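Local structure of pullulanase (Klebsiella oxytoca, 2YOC) at residues 41-46 with 99-104; 66-71 with 110-115; 72-77 with 104-109; 81-86 with 114-119. The protein hydrolyses alpha-1,6-glucosidic linkages in pullulan and related dextrins, as a membrane-binding enzyme exported by a type 2 secretion system. All blocks are in the same frame, centred on the assembly; numbering follows the deposited sequence.

Contact 1. Residues 41-46 with 99-104; sequences QAVIHL and YWVIPL
Ile44 and Ile102 each hold CG1 anti to the carbonyl carbon (chi1 -45° and -61°), and across the strands Ile44 CG1 meets Ile102 CD1 at 3.5 Å, the two side chains crossing at a slant. On the opposite face, Gln41 bends at chi2 and lays its amide beside Val101, NE2 standing 3.4 Å from Val101 CG1, while Gln41 OE1 takes a weak bond from the backbone of Val38. Val43 CG2 comes within 3.9 Å of Val101 CG2.

Strands 41-46 and 99-103 run antiparallel in a three-stranded sheet, with 138-141 on the far side of 41-46. Ala42 pairs with Ile102, and Ile44 with Trp100, through two reciprocal backbone bonds each, such as Ile102 N to Ala42 O at 2.7 Å. The face bearing Ala42, Ile44, Trp100 and Ile102 turns toward a second sheet in a beta-sandwich arrangement: Ile102 packs on Leu65 and Leu67, and Leu46 on Val115. At one end of this face Leu46 CB lies in the plane of the Trp100 indole, at its edge, 4.0 Å from CZ3; Trp100 NE1 bonds to Thr88 O. At the other end Leu104 CD1 covers Ala42 CB at 3.6 Å. His45 CD2 lies 4.0 Å from Tyr99 CB, the imidazole of His45 being bonded through ND1 to Val139 O.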
loop_
_atom_site.group_PDB
_atom_site.type_symbol
_atom_site.label_atom_id
_atom_site.label_comp_id
_atom_site.label_asym_id
_atom_site.label_seq_id
_atom_site.Cartn_x
_atom_site.Cartn_y
_atom_site.Cartn_z
ATOM N N GLN B 41 -38.301 -48.839 -30.622
ATOM C CA GLN B 41 -38.522 -48.138 -29.348
ATOM C C GLN B 41 -37.680 -48.734 -28.203
ATOM O O GLN B 41 -37.646 -49.955 -28.045
ATOM C CB GLN B 41 -40.016 -48.023 -28.961
ATOM C CG GLN B 41 -40.787 -49.332 -28.952
ATOM C CD GLN B 41 -41.636 -49.452 -27.720
ATOM O OE1 GLN B 41 -41.204 -49.976 -26.690
ATOM N NE2 GLN B 41 -42.870 -48.990 -27.802
ATOM N N ALA B 42 -36.986 -47.870 -27.430
ATOM C CA ALA B 42 -36.141 -48.271 -26.300
ATOM C C ALA B 42 -36.823 -47.948 -24.970
ATOM O O ALA B 42 -37.716 -47.095 -24.924
ATOM C CB ALA B 42 -34.789 -47.573 -26.375
ATOM N N VAL B 43 -36.401 -48.629 -23.889
ATOM C CA VAL B 43 -36.938 -48.378 -22.556
ATOM C C VAL B 43 -35.840 -48.191 -21.491
ATOM O O VAL B 43 -34.961 -49.041 -21.359
ATOM C CB VAL B 43 -38.130 -49.294 -22.158
ATOM C CG1 VAL B 43 -37.684 -50.694 -21.761
ATOM C CG2 VAL B 43 -38.975 -48.662 -21.060
ATOM N N ILE B 44 -35.856 -47.032 -20.795
ATOM C CA ILE B 44 -34.895 -46.689 -19.735
ATOM C C ILE B 44 -35.629 -46.662 -18.389
ATOM O O ILE B 44 -36.621 -45.942 -18.245
ATOM C CB ILE B 44 -34.122 -45.352 -19.998
ATOM C CG1 ILE B 44 -33.594 -45.199 -21.458
ATOM C CG2 ILE B 44 -33.024 -45.093 -18.946
ATOM C CD1 ILE B 44 -32.588 -46.251 -22.031
ATOM N N HIS B 45 -35.141 -47.454 -17.415
ATOM C CA HIS B 45 -35.714 -47.524 -16.071
ATOM C C HIS B 45 -34.902 -46.691 -15.104
ATOM O O HIS B 45 -33.670 -46.818 -15.046
ATOM C CB HIS B 45 -35.689 -48.956 -15.524
ATOM C CG HIS B 45 -36.406 -49.979 -16.337
ATOM N ND1 HIS B 45 -35.736 -50.761 -17.259
ATOM C CD2 HIS B 45 -37.693 -50.388 -16.264
ATOM C CE1 HIS B 45 -36.644 -51.591 -17.747
ATOM N NE2 HIS B 45 -37.834 -51.408 -17.172
ATOM N N LEU B 46 -35.586 -45.883 -14.299
ATOM C CA LEU B 46 -34.883 -45.174 -13.249
ATOM C C LEU B 46 -35.126 -46.011 -12.009
ATOM O O LEU B 46 -36.280 -46.274 -11.651
ATOM C CB LEU B 46 -35.366 -43.725 -13.041
ATOM C CG LEU B 46 -34.582 -42.943 -11.973
ATOM C CD1 LEU B 46 -33.498 -42.142 -12.595
ATOM C CD2 LEU B 46 -35.475 -42.042 -11.153
ATOM N N TYR B 99 -40.108 -45.114 -15.607
ATOM C CA TYR B 99 -39.563 -45.602 -16.868
ATOM C C TYR B 99 -40.048 -44.731 -18.022
ATOM O O TYR B 99 -41.103 -44.096 -17.925
ATOM C CB TYR B 99 -39.884 -47.091 -17.107
ATOM C CG TYR B 99 -41.362 -47.411 -17.172
ATOM C CD1 TYR B 99 -42.073 -47.749 -16.023
ATOM C CD2 TYR B 99 -42.042 -47.419 -18.387
ATOM C CE1 TYR B 99 -43.428 -48.069 -16.078
ATOM C CE2 TYR B 99 -43.405 -47.705 -18.450
ATOM C CZ TYR B 99 -44.091 -48.042 -17.294
ATOM O OH TYR B 99 -45.426 -48.353 -17.348
ATOM N N TRP B 100 -39.264 -44.682 -19.099
ATOM C CA TRP B 100 -39.597 -43.916 -20.290
ATOM C C TRP B 100 -39.538 -44.834 -21.492
ATOM O O TRP B 100 -38.509 -45.477 -21.707
ATOM C CB TRP B 100 -38.607 -42.778 -20.505
ATOM C CG TRP B 100 -38.754 -41.623 -19.571
ATOM C CD1 TRP B 100 -39.253 -40.392 -19.872
ATOM C CD2 TRP B 100 -38.265 -41.540 -18.220
ATOM N NE1 TRP B 100 -39.120 -39.548 -18.791
ATOM C CE2 TRP B 100 -38.535 -40.233 -17.757
ATOM C CE3 TRP B 100 -37.612 -42.441 -17.357
ATOM C CZ2 TRP B 100 -38.192 -39.811 -16.466
ATOM C CZ3 TRP B 100 -37.295 -42.028 -16.073
ATOM C CH2 TRP B 100 -37.591 -40.730 -15.637
ATOM N N VAL B 101 -40.624 -44.898 -22.281
ATOM C CA VAL B 101 -40.642 -45.684 -23.511
ATOM C C VAL B 101 -40.233 -44.689 -24.615
ATOM O O VAL B 101 -41.025 -43.825 -24.993
ATOM C CB VAL B 101 -42.005 -46.388 -23.750
ATOM C CG1 VAL B 101 -42.045 -47.080 -25.113
ATOM C CG2 VAL B 101 -42.299 -47.393 -22.641
ATOM N N ILE B 102 -38.955 -44.746 -25.036
ATOM C CA ILE B 102 -38.377 -43.822 -26.018
ATOM C C ILE B 102 -38.559 -44.314 -27.461
ATOM O O ILE B 102 -38.091 -45.406 -27.781
ATOM C CB ILE B 102 -36.900 -43.459 -25.671
ATOM C CG1 ILE B 102 -36.809 -42.763 -24.301
ATOM C CG2 ILE B 102 -36.241 -42.589 -26.755
ATOM C CD1 ILE B 102 -35.725 -43.248 -23.471
ATOM N N PRO B 103 -39.204 -43.509 -28.347
ATOM C CA PRO B 103 -39.378 -43.947 -29.748
ATOM C C PRO B 103 -38.102 -43.817 -30.583
ATOM O O PRO B 103 -37.386 -42.813 -30.501
ATOM C CB PRO B 103 -40.499 -43.050 -30.268
ATOM C CG PRO B 103 -40.388 -41.797 -29.442
ATOM C CD PRO B 103 -39.794 -42.172 -28.111
ATOM N N LEU B 104 -37.823 -44.844 -31.387
ATOM C CA LEU B 104 -36.625 -44.881 -32.215
ATOM C C LEU B 104 -36.861 -44.711 -33.705
ATOM O O LEU B 104 -37.974 -44.899 -34.200
ATOM C CB LEU B 104 -35.846 -46.167 -31.956
ATOM C CG LEU B 104 -34.802 -46.066 -30.881
ATOM C CD1 LEU B 104 -34.940 -47.160 -29.913
ATOM C CD2 LEU B 104 -33.471 -46.129 -31.422
#

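Contact 2. Residues 66-71 with 110-115; sequences YLWNNE and CINVIV
Asn112 lies flat against the indole of Trp68, with its amide plane turned only 15° from the ring and CB over the five-membered ring in a CH-pi contact, 3.7 Å from the centroid. Strands 63-68 and 110-117 are antiparallel neighbours in a three-stranded sheet. Trp68 CG lies between the backbone N and the carbonyl carbon (chi1 54°), with the indole reaching over Asn112. The Asn112 amide nitrogen has two acceptors, each close to the amide plane: ND2 reaches Trp68 O at 3.0 Å and Asn70 OD1 at 3.1 Å. The two bonds restrict rotation of the amide, consistent with its near-parallel setting on the indole. Asn70 presents its oxygen differently, since ND2 stands above the Asn70 carbonyl plane and the two amides are almost perpendicular (89°).

In the next shell, Asn70 OD1 also accepts the backbone N of Cys73, whose sulfur is joined to Cys110 in a disulfide, and Arg128 NE makes a weak bond to Asn112 OD1. Tyr66 and Ile114 exchange backbone bonds. On the opposite face Leu67 CD2 lies 3.9 Å from Val113 CG2. The second subunit packs on the face of Tyr66, Trp68 and Ile114, its Tyr66 against Tyr66. Ile114 CD1 approaches the edge of the Tyr66 ring near its plane, 3.9 Å from CD2.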
loop_
_atom_site.group_PDB
_atom_site.type_symbol
_atom_site.label_atom_id
_atom_site.label_comp_id
_atom_site.label_asym_id
_atom_site.label_seq_id
_atom_site.Cartn_x
_atom_site.Cartn_y
_atom_site.Cartn_z
ATOM N N TYR B 66 -33.736 -35.331 -21.033
ATOM C CA TYR B 66 -33.372 -34.429 -22.123
ATOM C C TYR B 66 -32.763 -35.341 -23.191
ATOM O O TYR B 66 -31.654 -35.861 -23.015
ATOM C CB TYR B 66 -32.418 -33.283 -21.708
ATOM C CG TYR B 66 -32.040 -32.383 -22.872
ATOM C CD1 TYR B 66 -32.936 -31.437 -23.370
ATOM C CD2 TYR B 66 -30.800 -32.495 -23.492
ATOM C CE1 TYR B 66 -32.604 -30.629 -24.460
ATOM C CE2 TYR B 66 -30.455 -31.685 -24.576
ATOM C CZ TYR B 66 -31.358 -30.750 -25.053
ATOM O OH TYR B 66 -31.010 -29.945 -26.113
ATOM N N LEU B 67 -33.550 -35.612 -24.242
ATOM C CA LEU B 67 -33.178 -36.478 -25.357
ATOM C C LEU B 67 -32.842 -35.624 -26.587
ATOM O O LEU B 67 -33.488 -34.594 -26.813
ATOM C CB LEU B 67 -34.290 -37.502 -25.610
ATOM C CG LEU B 67 -34.525 -38.503 -24.463
ATOM C CD1 LEU B 67 -35.989 -38.822 -24.310
ATOM C CD2 LEU B 67 -33.725 -39.770 -24.656
ATOM N N TRP B 68 -31.768 -36.000 -27.323
ATOM C CA TRP B 68 -31.234 -35.214 -28.444
ATOM C C TRP B 68 -30.367 -36.008 -29.413
ATOM O O TRP B 68 -29.575 -36.854 -28.995
ATOM C CB TRP B 68 -30.427 -34.013 -27.902
ATOM C CG TRP B 68 -29.350 -34.392 -26.920
ATOM C CD1 TRP B 68 -29.515 -34.853 -25.642
ATOM C CD2 TRP B 68 -27.946 -34.351 -27.151
ATOM N NE1 TRP B 68 -28.295 -35.120 -25.074
ATOM C CE2 TRP B 68 -27.311 -34.805 -25.971
ATOM C CE3 TRP B 68 -27.156 -33.964 -28.241
ATOM C CZ2 TRP B 68 -25.926 -34.905 -25.863
ATOM C CZ3 TRP B 68 -25.784 -34.050 -28.126
ATOM C CH2 TRP B 68 -25.181 -34.514 -26.950
ATOM N N ASN B 69 -30.480 -35.670 -30.706
ATOM C CA ASN B 69 -29.748 -36.284 -31.814
ATOM C C ASN B 69 -28.441 -35.542 -32.165
ATOM O O ASN B 69 -28.459 -34.323 -32.387
ATOM C CB ASN B 69 -30.652 -36.360 -33.061
ATOM C CG ASN B 69 -31.588 -37.539 -33.113
ATOM O OD1 ASN B 69 -31.243 -38.651 -32.731
ATOM N ND2 ASN B 69 -32.762 -37.344 -33.687
ATOM N N ASN B 70 -27.318 -36.291 -32.241
ATOM C CA ASN B 70 -26.004 -35.758 -32.622
ATOM C C ASN B 70 -25.254 -36.701 -33.575
ATOM O O ASN B 70 -25.672 -37.852 -33.735
ATOM C CB ASN B 70 -25.166 -35.303 -31.396
ATOM C CG ASN B 70 -24.299 -36.326 -30.671
ATOM O OD1 ASN B 70 -24.491 -37.546 -30.745
ATOM N ND2 ASN B 70 -23.343 -35.827 -29.890
ATOM N N GLU B 71 -24.153 -36.209 -34.200
ATOM C CA GLU B 71 -23.286 -36.928 -35.149
ATOM C C GLU B 71 -22.912 -38.341 -34.688
ATOM O O GLU B 71 -22.790 -39.231 -35.526
ATOM C CB GLU B 71 -22.014 -36.117 -35.485
ATOM C CG GLU B 71 -22.144 -34.598 -35.596
ATOM C CD GLU B 71 -23.264 -33.992 -36.429
ATOM O OE1 GLU B 71 -23.189 -34.058 -37.678
ATOM O OE2 GLU B 71 -24.190 -33.400 -35.828
ATOM N N CYS B 110 -26.986 -45.841 -31.441
ATOM C CA CYS B 110 -27.091 -45.406 -30.042
ATOM C C CYS B 110 -27.966 -44.153 -29.857
ATOM O O CYS B 110 -28.340 -43.511 -30.842
ATOM C CB CYS B 110 -25.704 -45.219 -29.426
ATOM S SG CYS B 110 -24.682 -43.974 -30.255
ATOM N N ILE B 111 -28.263 -43.794 -28.590
ATOM C CA ILE B 111 -29.081 -42.633 -28.211
ATOM C C ILE B 111 -28.430 -41.820 -27.071
ATOM O O ILE B 111 -27.740 -42.404 -26.226
ATOM C CB ILE B 111 -30.525 -43.069 -27.843
ATOM C CG1 ILE B 111 -30.520 -44.210 -26.790
ATOM C CG2 ILE B 111 -31.305 -43.461 -29.102
ATOM C CD1 ILE B 111 -31.828 -44.448 -25.989
ATOM N N ASN B 112 -28.657 -40.480 -27.044
ATOM C CA ASN B 112 -28.138 -39.578 -25.993
ATOM C C ASN B 112 -29.228 -39.286 -24.950
ATOM O O ASN B 112 -30.207 -38.596 -25.253
ATOM C CB ASN B 112 -27.622 -38.247 -26.571
ATOM C CG ASN B 112 -26.522 -38.352 -27.586
ATOM O OD1 ASN B 112 -25.359 -38.629 -27.262
ATOM N ND2 ASN B 112 -26.858 -38.037 -28.826
ATOM N N VAL B 113 -29.051 -39.809 -23.727
ATOM C CA VAL B 113 -30.000 -39.616 -22.627
ATOM C C VAL B 113 -29.365 -38.824 -21.474
ATOM O O VAL B 113 -28.278 -39.159 -21.002
ATOM C CB VAL B 113 -30.597 -40.951 -22.099
ATOM C CG1 VAL B 113 -31.877 -40.707 -21.301
ATOM C CG2 VAL B 113 -30.839 -41.947 -23.224
ATOM N N ILE B 114 -30.061 -37.778 -21.023
ATOM C CA ILE B 114 -29.672 -37.004 -19.853
ATOM C C ILE B 114 -30.857 -37.144 -18.930
ATOM O O ILE B 114 -31.947 -36.644 -19.222
ATOM C CB ILE B 114 -29.264 -35.527 -20.117
ATOM C CG1 ILE B 114 -27.976 -35.451 -20.971
ATOM C CG2 ILE B 114 -29.069 -34.789 -18.783
ATOM C CD1 ILE B 114 -27.782 -34.168 -21.741
ATOM N N VAL B 115 -30.661 -37.903 -17.864
ATOM C CA VAL B 115 -31.688 -38.168 -16.870
ATOM C C VAL B 115 -31.758 -36.969 -15.901
ATOM O O VAL B 115 -30.732 -36.564 -15.354
ATOM C CB VAL B 115 -31.413 -39.534 -16.192
ATOM C CG1 VAL B 115 -32.327 -39.763 -14.993
ATOM C CG2 VAL B 115 -31.538 -40.677 -17.200
#

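Contact 3. Residues 72-77 with 104-109; sequences TCDALS and LNKESG
Ala75 O accepts the backbone N of Asn105 at 2.8 Å in a nearly straight bond (167°), tying together two loops that contain no regular helix or strand. The methyl of the same alanine packs against the second loop. Leu104 CD2 lies 3.6 Å from Ala75 CB, Lys106 CG comes to 3.8 Å of it, and Ser108 O adds a polar neighbour.

Beyond the alanine, Lys106 runs on to form a salt bridge with Asp74, NZ to OD1 at 3.0 Å, with the ammonium above the carboxylate plane. An extended chain takes Lys106 past Ala75, and the turn at chi4 (-66°) then places NZ beside Asp74. Ser77 sets CB against the backbone carbonyl carbon of Leu104 at 3.5 Å.

Cys73 is joined by a disulfide to Cys110. The 104-109 loop carries the chain from strand 99-103 of one sheet to strand 110-117 of the other. The 72-77 loop, which follows strand 63-68, lies across this passage: Ala75 and Leu76 pack on Ile111 of strand 110-117, and the backbone of Ser77 bonds to Pro103 of strand 99-103.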
loop_
_atom_site.group_PDB
_atom_site.type_symbol
_atom_site.label_atom_id
_atom_site.label_comp_id
_atom_site.label_asym_id
_atom_site.label_seq_id
_atom_site.Cartn_x
_atom_site.Cartn_y
_atom_site.Cartn_z
ATOM N N THR B 72 -22.771 -38.543 -33.361
ATOM C CA THR B 72 -22.457 -39.826 -32.731
ATOM C C THR B 72 -23.738 -40.682 -32.545
ATOM O O THR B 72 -23.899 -41.684 -33.246
ATOM C CB THR B 72 -21.622 -39.613 -31.437
ATOM O OG1 THR B 72 -20.539 -38.714 -31.702
ATOM C CG2 THR B 72 -21.075 -40.920 -30.864
ATOM N N CYS B 73 -24.645 -40.273 -31.626
ATOM C CA CYS B 73 -25.892 -40.992 -31.312
ATOM C C CYS B 73 -27.143 -40.313 -31.902
ATOM O O CYS B 73 -27.755 -39.446 -31.266
ATOM C CB CYS B 73 -26.023 -41.226 -29.805
ATOM S SG CYS B 73 -24.743 -42.300 -29.081
ATOM N N ASP B 74 -27.524 -40.742 -33.120
ATOM C CA ASP B 74 -28.634 -40.186 -33.906
ATOM C C ASP B 74 -29.895 -41.075 -34.102
ATOM O O ASP B 74 -30.823 -40.667 -34.817
ATOM C CB ASP B 74 -28.106 -39.657 -35.265
ATOM C CG ASP B 74 -27.150 -40.574 -36.040
ATOM O OD1 ASP B 74 -26.947 -41.737 -35.610
ATOM O OD2 ASP B 74 -26.603 -40.126 -37.073
ATOM N N ALA B 75 -29.954 -42.255 -33.442
ATOM C CA ALA B 75 -31.069 -43.210 -33.568
ATOM C C ALA B 75 -32.440 -42.769 -32.986
ATOM O O ALA B 75 -33.434 -43.465 -33.200
ATOM C CB ALA B 75 -30.652 -44.575 -33.031
ATOM N N LEU B 76 -32.500 -41.610 -32.291
ATOM C CA LEU B 76 -33.727 -41.055 -31.692
ATOM C C LEU B 76 -34.776 -40.663 -32.741
ATOM O O LEU B 76 -34.429 -40.312 -33.873
ATOM C CB LEU B 76 -33.412 -39.823 -30.822
ATOM C CG LEU B 76 -32.634 -40.044 -29.535
ATOM C CD1 LEU B 76 -31.155 -39.706 -29.711
ATOM C CD2 LEU B 76 -33.204 -39.226 -28.435
ATOM N N SER B 77 -36.057 -40.706 -32.352
ATOM C CA SER B 77 -37.152 -40.298 -33.213
ATOM C C SER B 77 -37.844 -39.121 -32.540
ATOM O O SER B 77 -38.394 -39.272 -31.444
ATOM C CB SER B 77 -38.111 -41.457 -33.455
ATOM O OG SER B 77 -39.335 -41.037 -34.033
ATOM N N LEU B 104 -37.823 -44.844 -31.387
ATOM C CA LEU B 104 -36.625 -44.881 -32.215
ATOM C C LEU B 104 -36.861 -44.711 -33.705
ATOM O O LEU B 104 -37.974 -44.899 -34.200
ATOM C CB LEU B 104 -35.846 -46.167 -31.956
ATOM C CG LEU B 104 -34.802 -46.066 -30.881
ATOM C CD1 LEU B 104 -34.940 -47.160 -29.913
ATOM C CD2 LEU B 104 -33.471 -46.129 -31.422
ATOM N N ASN B 105 -35.794 -44.325 -34.410
ATOM C CA ASN B 105 -35.719 -44.154 -35.857
ATOM C C ASN B 105 -35.171 -45.487 -36.425
ATOM O O ASN B 105 -35.789 -46.094 -37.306
ATOM C CB ASN B 105 -34.852 -42.901 -36.167
ATOM C CG ASN B 105 -33.887 -42.886 -37.348
ATOM O OD1 ASN B 105 -33.586 -43.891 -38.007
ATOM N ND2 ASN B 105 -33.320 -41.714 -37.594
ATOM N N LYS B 106 -34.039 -45.955 -35.866
ATOM C CA LYS B 106 -33.362 -47.204 -36.228
ATOM C C LYS B 106 -33.024 -48.053 -34.982
ATOM O O LYS B 106 -32.592 -47.505 -33.960
ATOM C CB LYS B 106 -32.100 -46.945 -37.095
ATOM C CG LYS B 106 -31.048 -46.021 -36.477
ATOM C CD LYS B 106 -29.784 -45.931 -37.316
ATOM C CE LYS B 106 -28.698 -45.104 -36.660
ATOM N NZ LYS B 106 -29.087 -43.669 -36.536
ATOM N N GLU B 107 -33.200 -49.398 -35.087
ATOM C CA GLU B 107 -32.894 -50.364 -34.017
ATOM C C GLU B 107 -31.369 -50.542 -33.796
ATOM O O GLU B 107 -30.961 -51.186 -32.823
ATOM C CB GLU B 107 -33.582 -51.719 -34.280
ATOM C CG GLU B 107 -35.070 -51.759 -33.960
ATOM C CD GLU B 107 -35.666 -53.150 -33.833
ATOM O OE1 GLU B 107 -35.315 -54.028 -34.655
ATOM O OE2 GLU B 107 -36.476 -53.369 -32.904
ATOM N N SER B 108 -30.546 -49.969 -34.712
ATOM C CA SER B 108 -29.079 -49.965 -34.694
ATOM C C SER B 108 -28.548 -48.607 -34.155
ATOM O O SER B 108 -29.311 -47.649 -34.029
ATOM C CB SER B 108 -28.546 -50.234 -36.099
ATOM O OG SER B 108 -27.144 -50.049 -36.175
ATOM N N GLY B 109 -27.261 -48.554 -33.819
ATOM C CA GLY B 109 -26.622 -47.340 -33.323
ATOM C C GLY B 109 -26.745 -47.110 -31.833
ATOM O O GLY B 109 -26.593 -48.047 -31.044
#

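Contact 4. Residues 81-86 with 114-119; sequences ADWNDV and IVRDGT
Arg116 NH1 donates to the backbone oxygen of Trp83 at 3.0 Å, approaching nearly along the C=O axis, though the bond is bent at the hydrogen (136°). NH2 of the same guanidinium adds two weak bonds, one to Trp83 O and one to Asp85 O at 3.3 Å, the latter near the guanidinium plane. Through these bonds the loop 81-86, which follows strand 63-68, packs on the end of strand 110-117, in the antiparallel sheet of the N-terminal beta-sandwich. The guanidinium is also the cation of a cation-pi pair. Arg116 CZ sits 4.3 Å from the centroid of the six-membered ring of Trp83, almost on the ring normal, and the two planes are tilted by 29°. Trp83 thus meets one arginine twice, through its carbonyl and through a face of its indole. The bend of Arg116 at chi3 (-76°) turns NE off the line of the chain, while CD remains 3.9 Å from Trp83 CH2.

Apolar contacts follow. Ile114 CD1 reaches the edge of the Trp83 ring, 4.2 Å from CZ3, with the two side chains crossing at about a right angle. Trp83 also stacks on Trp83 of the second subunit, placing this loop where that subunit packs; Thr119 OG1 makes a weak bond to Asp126 of the second subunit. After the positive-phi turn at Gly118, Thr119 passes Trp83 at CB, 4.1 Å from NE1, and its methyl CG2 meets Val86 CG2 at 3.7 Å.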
loop_
_atom_site.group_PDB
_atom_site.type_symbol
_atom_site.label_atom_id
_atom_site.label_comp_id
_atom_site.label_asym_id
_atom_site.label_seq_id
_atom_site.Cartn_x
_atom_site.Cartn_y
_atom_site.Cartn_z
ATOM N N ALA B 81 -36.088 -30.148 -28.656
ATOM C CA ALA B 81 -34.966 -29.218 -28.804
ATOM C C ALA B 81 -34.721 -28.407 -27.526
ATOM O O ALA B 81 -33.573 -28.291 -27.076
ATOM C CB ALA B 81 -35.213 -28.288 -29.986
ATOM N N ASP B 82 -35.811 -27.850 -26.952
ATOM C CA ASP B 82 -35.837 -27.015 -25.747
ATOM C C ASP B 82 -35.277 -27.766 -24.528
ATOM O O ASP B 82 -35.757 -28.852 -24.186
ATOM C CB ASP B 82 -37.287 -26.501 -25.503
ATOM C CG ASP B 82 -37.536 -25.350 -24.521
ATOM O OD1 ASP B 82 -36.568 -24.825 -23.964
ATOM O OD2 ASP B 82 -38.714 -24.973 -24.332
ATOM N N TRP B 83 -34.211 -27.198 -23.919
ATOM C CA TRP B 83 -33.582 -27.716 -22.703
ATOM C C TRP B 83 -34.536 -27.467 -21.533
ATOM O O TRP B 83 -34.612 -28.303 -20.632
ATOM C CB TRP B 83 -32.203 -27.061 -22.453
ATOM C CG TRP B 83 -31.614 -27.352 -21.095
ATOM C CD1 TRP B 83 -31.716 -26.580 -19.977
ATOM C CD2 TRP B 83 -30.898 -28.528 -20.704
ATOM N NE1 TRP B 83 -31.099 -27.197 -18.918
ATOM C CE2 TRP B 83 -30.581 -28.392 -19.337
ATOM C CE3 TRP B 83 -30.460 -29.672 -21.386
ATOM C CZ2 TRP B 83 -29.871 -29.367 -18.634
ATOM C CZ3 TRP B 83 -29.754 -30.635 -20.689
ATOM C CH2 TRP B 83 -29.469 -30.481 -19.329
ATOM N N ASN B 84 -35.278 -26.323 -21.565
ATOM C CA ASN B 84 -36.281 -25.949 -20.561
ATOM C C ASN B 84 -37.514 -26.856 -20.627
ATOM O O ASN B 84 -38.299 -26.877 -19.671
ATOM C CB ASN B 84 -36.669 -24.464 -20.656
ATOM C CG ASN B 84 -35.907 -23.556 -19.704
ATOM O OD1 ASN B 84 -35.742 -23.844 -18.510
ATOM N ND2 ASN B 84 -35.476 -22.401 -20.195
ATOM N N ASP B 85 -37.662 -27.635 -21.732
ATOM C CA ASP B 85 -38.752 -28.589 -21.917
ATOM C C ASP B 85 -38.628 -29.794 -20.980
ATOM O O ASP B 85 -37.820 -30.708 -21.197
ATOM C CB ASP B 85 -38.894 -29.024 -23.381
ATOM C CG ASP B 85 -40.190 -29.751 -23.661
ATOM O OD1 ASP B 85 -41.257 -29.085 -23.665
ATOM O OD2 ASP B 85 -40.144 -30.983 -23.843
ATOM N N VAL B 86 -39.449 -29.760 -19.924
ATOM C CA VAL B 86 -39.573 -30.779 -18.883
ATOM C C VAL B 86 -40.753 -31.733 -19.279
ATOM O O VAL B 86 -41.035 -32.695 -18.558
ATOM C CB VAL B 86 -39.735 -30.077 -17.485
ATOM C CG1 VAL B 86 -39.974 -31.067 -16.345
ATOM C CG2 VAL B 86 -38.524 -29.198 -17.166
ATOM N N ILE B 114 -30.061 -37.778 -21.023
ATOM C CA ILE B 114 -29.672 -37.004 -19.853
ATOM C C ILE B 114 -30.857 -37.144 -18.930
ATOM O O ILE B 114 -31.947 -36.644 -19.222
ATOM C CB ILE B 114 -29.264 -35.527 -20.117
ATOM C CG1 ILE B 114 -27.976 -35.451 -20.971
ATOM C CG2 ILE B 114 -29.069 -34.789 -18.783
ATOM C CD1 ILE B 114 -27.782 -34.168 -21.741
ATOM N N VAL B 115 -30.661 -37.903 -17.864
ATOM C CA VAL B 115 -31.688 -38.168 -16.870
ATOM C C VAL B 115 -31.758 -36.969 -15.901
ATOM O O VAL B 115 -30.732 -36.564 -15.354
ATOM C CB VAL B 115 -31.413 -39.534 -16.192
ATOM C CG1 VAL B 115 -32.327 -39.763 -14.993
ATOM C CG2 VAL B 115 -31.538 -40.677 -17.200
ATOM N N ARG B 116 -32.955 -36.365 -15.759
ATOM C CA ARG B 116 -33.153 -35.166 -14.935
ATOM C C ARG B 116 -34.379 -35.186 -14.007
ATOM O O ARG B 116 -35.311 -35.958 -14.207
ATOM C CB ARG B 116 -33.266 -33.916 -15.836
ATOM C CG ARG B 116 -32.092 -33.618 -16.751
ATOM C CD ARG B 116 -32.297 -32.277 -17.429
ATOM N NE ARG B 116 -33.274 -32.329 -18.523
ATOM C CZ ARG B 116 -33.970 -31.285 -18.964
ATOM N NH1 ARG B 116 -33.829 -30.094 -18.393
ATOM N NH2 ARG B 116 -34.826 -31.425 -19.966
ATOM N N ASP B 117 -34.362 -34.292 -13.000
ATOM C CA ASP B 117 -35.424 -33.983 -12.028
ATOM C C ASP B 117 -35.521 -32.449 -12.131
ATOM O O ASP B 117 -34.842 -31.701 -11.426
ATOM C CB ASP B 117 -35.050 -34.452 -10.599
ATOM C CG ASP B 117 -36.158 -34.395 -9.550
ATOM O OD1 ASP B 117 -37.036 -33.505 -9.653
ATOM O OD2 ASP B 117 -36.088 -35.170 -8.572
ATOM N N GLY B 118 -36.305 -32.019 -13.102
ATOM C CA GLY B 118 -36.439 -30.620 -13.457
ATOM C C GLY B 118 -35.388 -30.308 -14.500
ATOM O O GLY B 118 -35.171 -31.095 -15.428
ATOM N N THR B 119 -34.699 -29.178 -14.338
ATOM C CA THR B 119 -33.646 -28.809 -15.282
ATOM C C THR B 119 -32.271 -29.057 -14.650
ATOM O O THR B 119 -31.334 -28.279 -14.841
ATOM C CB THR B 119 -33.926 -27.455 -15.987
ATOM O OG1 THR B 119 -33.933 -26.403 -15.032
ATOM C CG2 THR B 119 -35.264 -27.432 -16.752
#

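The four contacts lie in one small sandwich-like domain toward the N-terminal end of the chain. Contact 1 lies in the sheet of strands 41-46, 99-103 and 138-141, and contact 2 in the facing sheet of 63-68, 110-117 and 127-130; their centres are about 12 Å apart and their side chains pack together. Contact 3, about 9 Å from contact 2 and sharing Leu104 with contact 1, closes one end. Contact 4, about 20 Å from contact 3 centre to centre, lies toward the other end. Along the chain 41-46 comes first, then the first segments of contacts 2, 3 and 4; 99-104 falls between 81-86 and 110-115. Contacts 2 and 4 share Ile114 and Val115, and both touch the second subunit.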